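Local coordinates for protein ygiW (Escherichia coli, PDB 1NNX) that is of unknown function but is a periplasmic protein of the bacterial OB-fold family, at residues K32-I46 / V78-K92. Sequence-based numbering, arbitrary orientation.
With SO4 (sulfate ion), chain B.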
# COMPACT_ATOMS: atom_id res chain seq x y z
N LYS A 32 -8.87 4.33 -1.59
CA LYS A 32 -9.88 3.92 -0.62
C LYS A 32 -11.22 3.68 -1.26
O LYS A 32 -12.08 2.95 -0.72
CB LYS A 32 -10.07 4.96 0.47
CG LYS A 32 -8.91 5.21 1.29
CD LYS A 32 -9.33 6.19 2.38
CE LYS A 32 -8.10 6.69 3.07
NZ LYS A 32 -8.37 7.77 4.05
N SER A 33 -11.42 4.27 -2.42
CA SER A 33 -12.71 4.14 -3.11
C SER A 33 -12.77 3.01 -4.07
O SER A 33 -13.79 2.75 -4.69
CB SER A 33 -13.05 5.43 -3.89
OG SER A 33 -12.27 5.56 -5.10
N LEU A 34 -11.67 2.29 -4.23
CA LEU A 34 -11.67 1.27 -5.25
C LEU A 34 -12.32 0.01 -4.75
O LEU A 34 -12.46 -0.18 -3.52
CB LEU A 34 -10.21 0.99 -5.66
CG LEU A 34 -9.45 2.14 -6.33
CD1 LEU A 34 -8.04 1.78 -6.59
CD2 LEU A 34 -10.09 2.41 -7.69
N ARG A 35 -12.68 -0.85 -5.67
CA ARG A 35 -13.28 -2.11 -5.32
C ARG A 35 -12.28 -3.05 -4.63
O ARG A 35 -11.07 -2.99 -4.88
CB ARG A 35 -14.04 -2.97 -6.35
CG ARG A 35 -15.15 -3.90 -5.66
CD ARG A 35 -16.24 -4.35 -6.62
NE ARG A 35 -17.43 -4.85 -5.93
CZ ARG A 35 -17.41 -5.70 -4.91
NH1 ARG A 35 -18.55 -6.10 -4.37
NH2 ARG A 35 -16.26 -6.16 -4.42
N ASP A 36 -12.82 -3.92 -3.81
CA ASP A 36 -12.00 -4.92 -3.18
C ASP A 36 -11.30 -5.72 -4.29
O ASP A 36 -11.85 -5.97 -5.37
CB ASP A 36 -12.88 -5.83 -2.35
CG ASP A 36 -12.13 -6.96 -1.77
OD1 ASP A 36 -12.56 -8.11 -1.98
OD2 ASP A 36 -11.12 -6.73 -1.09
N ASP A 37 -10.06 -6.13 -4.01
CA ASP A 37 -9.29 -6.92 -4.97
C ASP A 37 -8.90 -6.20 -6.26
O ASP A 37 -9.12 -6.67 -7.37
CB ASP A 37 -10.01 -8.26 -5.28
CG ASP A 37 -9.05 -9.42 -5.51
OD1 ASP A 37 -9.44 -10.35 -6.27
OD2 ASP A 37 -7.90 -9.43 -4.97
N THR A 38 -8.34 -5.02 -6.08
CA THR A 38 -7.86 -4.19 -7.16
C THR A 38 -6.36 -3.95 -6.93
O THR A 38 -5.99 -3.48 -5.86
CB THR A 38 -8.58 -2.82 -7.15
OG1 THR A 38 -9.98 -3.02 -7.36
CG2 THR A 38 -8.03 -1.93 -8.25
N TRP A 39 -5.54 -4.16 -7.96
CA TRP A 39 -4.10 -3.91 -7.91
C TRP A 39 -3.81 -2.42 -8.00
O TRP A 39 -4.36 -1.71 -8.91
CB TRP A 39 -3.42 -4.63 -9.07
CG TRP A 39 -1.96 -4.49 -9.05
CD1 TRP A 39 -1.22 -3.63 -9.79
CD2 TRP A 39 -1.05 -5.27 -8.28
NE1 TRP A 39 0.10 -3.82 -9.52
CE2 TRP A 39 0.25 -4.81 -8.60
CE3 TRP A 39 -1.19 -6.31 -7.35
CZ2 TRP A 39 1.41 -5.38 -8.03
CZ3 TRP A 39 0.00 -6.88 -6.77
CH2 TRP A 39 1.27 -6.39 -7.13
N VAL A 40 -2.99 -1.91 -7.10
CA VAL A 40 -2.62 -0.48 -7.08
C VAL A 40 -1.14 -0.29 -6.79
O VAL A 40 -0.49 -1.15 -6.18
CB VAL A 40 -3.11 0.31 -5.71
CG1 VAL A 40 -3.24 -0.57 -4.51
CG2 VAL A 40 -1.93 1.26 -5.10
N THR A 41 -0.61 0.85 -7.16
CA THR A 41 0.71 1.31 -6.87
C THR A 41 0.51 2.67 -6.20
O THR A 41 -0.23 3.53 -6.69
CB THR A 41 1.57 1.51 -8.14
OG1 THR A 41 1.68 0.29 -8.89
CG2 THR A 41 2.91 2.06 -7.76
N LEU A 42 1.13 2.90 -5.05
CA LEU A 42 1.06 4.15 -4.30
C LEU A 42 2.46 4.63 -3.98
O LEU A 42 3.42 3.80 -3.89
CB LEU A 42 0.28 3.95 -2.97
CG LEU A 42 -1.10 3.35 -3.15
CD1 LEU A 42 -1.61 2.99 -1.71
CD2 LEU A 42 -2.03 4.24 -3.84
N ARG A 43 2.62 5.93 -3.76
CA ARG A 43 3.89 6.45 -3.36
C ARG A 43 3.69 7.36 -2.17
O ARG A 43 2.74 8.15 -2.14
CB ARG A 43 4.58 7.24 -4.50
CG ARG A 43 5.20 6.30 -5.51
CD ARG A 43 5.95 7.11 -6.63
NE ARG A 43 6.76 6.23 -7.47
CZ ARG A 43 7.94 6.60 -7.97
NH1 ARG A 43 8.41 7.80 -7.71
NH2 ARG A 43 8.60 5.78 -8.77
N GLY A 44 4.55 7.23 -1.16
CA GLY A 44 4.37 8.05 0.01
C GLY A 44 5.33 7.60 1.07
O GLY A 44 6.45 7.21 0.77
N ASN A 45 4.89 7.74 2.29
CA ASN A 45 5.74 7.42 3.43
C ASN A 45 5.06 6.51 4.43
O ASN A 45 3.83 6.65 4.71
CB ASN A 45 6.12 8.74 4.13
CG ASN A 45 6.87 9.72 3.16
OD1 ASN A 45 6.22 10.43 2.42
ND2 ASN A 45 8.15 9.68 3.13
N ILE A 46 5.84 5.58 4.98
CA ILE A 46 5.35 4.72 6.07
C ILE A 46 5.66 5.55 7.34
O ILE A 46 6.85 5.83 7.62
CB ILE A 46 6.10 3.39 6.11
CG1 ILE A 46 5.71 2.50 4.88
CG2 ILE A 46 5.51 2.53 7.29
CD1 ILE A 46 4.28 2.01 4.74
N VAL A 78 13.53 1.21 6.06
CA VAL A 78 12.70 2.34 5.73
C VAL A 78 12.37 3.13 7.00
O VAL A 78 11.99 2.54 8.03
CB VAL A 78 11.32 1.85 5.07
CG1 VAL A 78 10.32 3.01 4.96
CG2 VAL A 78 11.55 1.24 3.69
N THR A 79 12.47 4.46 6.94
CA THR A 79 12.05 5.32 8.06
C THR A 79 10.97 6.24 7.47
O THR A 79 10.77 6.27 6.26
CB THR A 79 13.16 6.23 8.56
OG1 THR A 79 13.48 7.19 7.54
CG2 THR A 79 14.41 5.42 8.94
N PRO A 80 10.30 7.03 8.31
CA PRO A 80 9.25 7.95 7.83
C PRO A 80 9.73 8.98 6.84
O PRO A 80 8.91 9.43 6.01
CB PRO A 80 8.68 8.58 9.10
CG PRO A 80 8.88 7.50 10.11
CD PRO A 80 10.23 6.90 9.77
N LYS A 81 11.01 9.29 6.85
CA LYS A 81 11.45 10.31 5.87
C LYS A 81 11.64 9.76 4.45
O LYS A 81 11.74 10.55 3.51
CB LYS A 81 12.74 10.97 6.36
CG LYS A 81 13.94 10.09 6.28
CD LYS A 81 15.23 10.88 6.55
CE LYS A 81 15.12 12.28 6.02
NZ LYS A 81 16.45 12.91 5.91
N ASP A 82 11.74 8.44 4.29
CA ASP A 82 11.94 7.82 3.01
C ASP A 82 10.70 7.78 2.16
O ASP A 82 9.63 7.42 2.64
CB ASP A 82 12.42 6.41 3.21
CG ASP A 82 13.76 6.35 3.91
OD1 ASP A 82 13.98 5.41 4.70
OD2 ASP A 82 14.60 7.26 3.67
N THR A 83 10.82 8.24 0.94
CA THR A 83 9.68 8.07 0.04
C THR A 83 9.79 6.65 -0.44
O THR A 83 10.87 6.14 -0.82
CB THR A 83 9.76 8.97 -1.17
OG1 THR A 83 9.79 10.33 -0.73
CG2 THR A 83 8.55 8.69 -2.11
N VAL A 84 8.66 5.96 -0.42
CA VAL A 84 8.61 4.56 -0.90
C VAL A 84 7.50 4.34 -1.88
O VAL A 84 6.47 5.11 -1.92
CB VAL A 84 8.40 3.49 0.25
CG1 VAL A 84 9.61 3.50 1.19
CG2 VAL A 84 7.10 3.75 0.99
N GLU A 85 7.71 3.37 -2.75
CA GLU A 85 6.68 2.99 -3.65
C GLU A 85 6.16 1.59 -3.19
O GLU A 85 6.97 0.66 -2.98
CB GLU A 85 7.02 2.90 -5.15
CG GLU A 85 5.89 2.45 -6.10
CD GLU A 85 6.35 2.37 -7.54
OE1 GLU A 85 6.37 3.45 -8.18
OE2 GLU A 85 6.71 1.26 -7.99
N ILE A 86 4.86 1.41 -3.04
CA ILE A 86 4.29 0.12 -2.69
C ILE A 86 3.36 -0.34 -3.77
O ILE A 86 2.73 0.48 -4.45
CB ILE A 86 3.54 0.12 -1.34
CG1 ILE A 86 2.40 1.17 -1.30
CG2 ILE A 86 4.58 0.36 -0.18
CD1 ILE A 86 1.59 1.19 -0.01
N GLN A 87 3.31 -1.64 -4.00
CA GLN A 87 2.41 -2.26 -4.95
C GLN A 87 1.71 -3.39 -4.23
O GLN A 87 2.36 -4.14 -3.47
CB GLN A 87 3.15 -2.80 -6.19
CG GLN A 87 3.91 -1.71 -6.94
CD GLN A 87 4.53 -2.18 -8.26
OE1 GLN A 87 5.42 -1.51 -8.80
NE2 GLN A 87 4.06 -3.29 -8.78
N GLY A 88 0.43 -3.55 -4.46
CA GLY A 88 -0.33 -4.62 -3.82
C GLY A 88 -1.79 -4.48 -4.14
O GLY A 88 -2.15 -3.73 -5.06
N GLU A 89 -2.60 -5.17 -3.39
CA GLU A 89 -4.06 -5.17 -3.64
C GLU A 89 -4.85 -4.44 -2.62
O GLU A 89 -4.58 -4.54 -1.43
CB GLU A 89 -4.63 -6.58 -3.63
CG GLU A 89 -3.96 -7.53 -4.62
CD GLU A 89 -2.78 -8.24 -4.07
OE1 GLU A 89 -2.46 -8.08 -2.87
OE2 GLU A 89 -2.16 -8.97 -4.86
N VAL A 90 -5.84 -3.70 -3.10
CA VAL A 90 -6.78 -3.04 -2.19
C VAL A 90 -7.59 -4.20 -1.58
O VAL A 90 -8.09 -5.06 -2.30
CB VAL A 90 -7.75 -2.08 -2.99
CG1 VAL A 90 -8.95 -1.64 -2.07
CG2 VAL A 90 -7.00 -0.83 -3.37
N ASP A 91 -7.65 -4.27 -0.25
CA ASP A 91 -8.40 -5.31 0.50
C ASP A 91 -9.46 -4.51 1.23
O ASP A 91 -9.18 -3.85 2.23
CB ASP A 91 -7.47 -5.95 1.55
CG ASP A 91 -7.98 -7.26 2.07
OD1 ASP A 91 -9.08 -7.67 1.65
OD2 ASP A 91 -7.26 -7.89 2.88
N LYS A 92 -10.70 -4.62 0.76
CA LYS A 92 -11.77 -3.83 1.32
C LYS A 92 -12.84 -4.72 1.79
O LYS A 92 -13.31 -5.58 1.06
CB LYS A 92 -12.34 -2.91 0.25
CG LYS A 92 -13.34 -1.87 0.75
CD LYS A 92 -14.07 -1.22 -0.42
CE LYS A 92 -13.58 0.19 -0.69
NZ LYS A 92 -14.32 0.80 -1.89
S SO4 B . -7.16 10.42 6.32
O1 SO4 B . -5.87 10.69 6.97
O2 SO4 B . -7.85 11.72 6.17
O3 SO4 B . -7.05 9.78 5.00
O4 SO4 B . -7.91 9.50 7.23
O HOH W 1 -9.29 -8.50 -1.16
O HOH W 2 9.53 11.73 1.76
O HOH W 3 7.05 11.41 0.05
O HOH W 4 8.66 5.83 4.44
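With CG anti to the backbone N (chi1 -177°), Trp-39 swings its indole across strand 84-92 and lays one face over Gly-88, whose CA stands 4.1 Å from the centroid of the Trp-39 six-membered ring in a CH-pi contact. Glu-89 OE2 meets the ring edge in plane, 3.6 Å from Trp-39 CZ3. The Glu-85 chain runs out straight (chi1 179°), past Thr-41 CG2 to Arg-43. In the conformers given, one of two for each residue, Arg-43 grips side-on: NE gives a 2.9 Å bond to Glu-85 OE1 on the anti side, and NH2 reaches the same oxygen more loosely; the grip is probably partial. Antiparallel backbone bonds link Val-40 with Gly-88, Leu-42 with Ile-86 and Gly-44 with Val-84. On the other face Leu-42 and Ile-86 pack against each other and onto Phe-57 in the core. Where 32-46 is still loop, Asp-36 OD2 accepts from Lys-92 N at 2.8 Å, and Lys-92 NZ bonds Leu-34 O at 2.7 Å from above the carbonyl plane. This pairing of first and fourth strands closes the OB-fold sheet; having no side chain, Gly-88 lets the indole lie close on the backbone, while the Arg-43 and Glu-85 charges probably offset each other on that same face, away from the apolar core.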